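Stress-induced-phosphoprotein 1 (Caenorhabditis elegans, PDB 4GCN) binds the chaperones Hsp70 and Hsp90 as a co-chaperone and inhibits the ATPase activity of Hsp90, here represented by its N-terminal TPR domain. Local coordinates at residues 60-63 with 64-68. Numbering follows the deposited sequence.
Sequences ECVQ and FCEKA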
loop_
_atom_site.group_PDB
_atom_site.type_symbol
_atom_site.label_atom_id
_atom_site.label_comp_id
_atom_site.label_asym_id
_atom_site.label_seq_id
_atom_site.Cartn_x
_atom_site.Cartn_y
_atom_site.Cartn_z
ATOM N N GLU A 60 -6.074 -9.384 -0.884
ATOM C CA GLU A 60 -4.657 -9.271 -1.305
ATOM C C GLU A 60 -4.080 -7.851 -1.077
ATOM O O GLU A 60 -2.955 -7.719 -0.647
ATOM C CB GLU A 60 -4.510 -9.705 -2.733
ATOM C CG GLU A 60 -4.890 -11.150 -2.970
ATOM C CD GLU A 60 -6.365 -11.379 -3.304
ATOM O OE1 GLU A 60 -7.334 -10.624 -2.927
ATOM O OE2 GLU A 60 -6.569 -12.392 -3.998
ATOM N N CYS A 61 -4.884 -6.819 -1.331
ATOM C CA CYS A 61 -4.516 -5.435 -1.038
ATOM C C CYS A 61 -4.090 -5.302 0.425
ATOM O O CYS A 61 -3.005 -4.805 0.714
ATOM C CB CYS A 61 -5.647 -4.521 -1.352
ATOM S SG CYS A 61 -5.383 -2.806 -0.941
ATOM N N VAL A 62 -4.943 -5.767 1.329
ATOM C CA VAL A 62 -4.657 -5.743 2.754
ATOM C C VAL A 62 -3.345 -6.435 3.053
ATOM O O VAL A 62 -2.557 -5.917 3.830
ATOM C CB VAL A 62 -5.783 -6.367 3.644
ATOM C CG1 VAL A 62 -5.322 -6.585 5.123
ATOM C CG2 VAL A 62 -7.043 -5.550 3.576
ATOM N N GLN A 63 -3.121 -7.592 2.441
ATOM C CA GLN A 63 -1.903 -8.383 2.671
ATOM C C GLN A 63 -0.670 -7.589 2.291
ATOM O O GLN A 63 0.286 -7.541 3.028
ATOM C CB GLN A 63 -1.963 -9.746 1.929
ATOM C CG GLN A 63 -2.988 -10.673 2.562
ATOM C CD GLN A 63 -3.573 -11.731 1.628
ATOM O OE1 GLN A 63 -2.874 -12.219 0.747
ATOM N NE2 GLN A 63 -4.853 -12.124 1.861
ATOM N N PHE A 64 -0.746 -6.862 1.213
ATOM C CA PHE A 64 0.391 -6.047 0.831
ATOM C C PHE A 64 0.560 -4.771 1.649
ATOM O O PHE A 64 1.672 -4.263 1.779
ATOM C CB PHE A 64 0.432 -5.852 -0.692
ATOM C CG PHE A 64 1.104 -7.017 -1.367
ATOM C CD1 PHE A 64 0.459 -8.237 -1.479
ATOM C CD2 PHE A 64 2.444 -6.939 -1.735
ATOM C CE1 PHE A 64 1.115 -9.357 -2.028
ATOM C CE2 PHE A 64 3.090 -8.044 -2.285
ATOM C CZ PHE A 64 2.439 -9.255 -2.418
ATOM N N CYS A 65 -0.545 -4.248 2.197
ATOM C CA CYS A 65 -0.464 -3.144 3.139
ATOM C C CYS A 65 0.255 -3.597 4.387
ATOM O O CYS A 65 1.047 -2.868 4.959
ATOM C CB CYS A 65 -1.877 -2.668 3.497
ATOM S SG CYS A 65 -2.719 -1.846 2.135
ATOM N N GLU A 66 -0.035 -4.789 4.798
ATOM C CA GLU A 66 0.585 -5.353 5.996
ATOM C C GLU A 66 2.112 -5.523 5.778
ATOM O O GLU A 66 2.961 -5.231 6.670
ATOM C CB GLU A 66 -0.051 -6.712 6.312
ATOM C CG GLU A 66 -1.496 -6.654 6.846
ATOM C CD GLU A 66 -2.246 -8.033 6.789
ATOM O OE1 GLU A 66 -1.720 -9.040 6.286
ATOM O OE2 GLU A 66 -3.382 -8.132 7.268
ATOM N N LYS A 67 2.461 -6.057 4.620
ATOM C CA LYS A 67 3.865 -6.087 4.169
ATOM C C LYS A 67 4.524 -4.665 4.157
ATOM O O LYS A 67 5.577 -4.495 4.729
ATOM C CB LYS A 67 4.021 -6.786 2.800
ATOM C CG LYS A 67 3.945 -8.304 2.814
ATOM C CD LYS A 67 3.928 -8.812 1.354
ATOM C CE LYS A 67 3.755 -10.303 1.192
ATOM N NZ LYS A 67 4.411 -11.085 2.278
ATOM N N ALA A 68 3.863 -3.649 3.603
ATOM C CA ALA A 68 4.407 -2.313 3.584
ATOM C C ALA A 68 4.733 -1.810 4.985
ATOM O O ALA A 68 5.765 -1.220 5.215
ATOM C CB ALA A 68 3.420 -1.355 2.862
HETATM O O HOH W 1 0.984 -9.894 4.599
#
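E60 to Q63 and F64 to A68 are successive turns of one alpha-helix, joined by four i to i+4 backbone hydrogen bonds. F64 N donates to E60 O at 3.0 Å and C65 N to C61 O at 2.9 Å. E66 N donates to V62 O, and K67 N to Q63 O at a nearly straight 171°. A water donates to Q63 O at 2.9 Å and makes a longer bond, 3.3 Å, to E66 OE1, a loose bridge from carboxylate to backbone. The extended E66 chain passes V62, its OE2 in van der Waals contact with V62 CG1 at 3.3 Å. C61 chi1 of 176° sets SG beside its own carbonyl carbon, in loose apolar contact with C65 SG, 4.2 Å away. The F64 ring turns its edge to E60 O, 3.6 Å from CD1, while K67 CD lies over one face near the rim. Without the ring, as with an alanine here, the K67 chain is likely to lose its support and a gap to open beside Y52. The turns belong to helix 58-74 of the predicted second TPR repeat. F64 and K67 reach helix 42-54; C61, V62 and C65 pack on helix 79-95, as in a stacked TPR array.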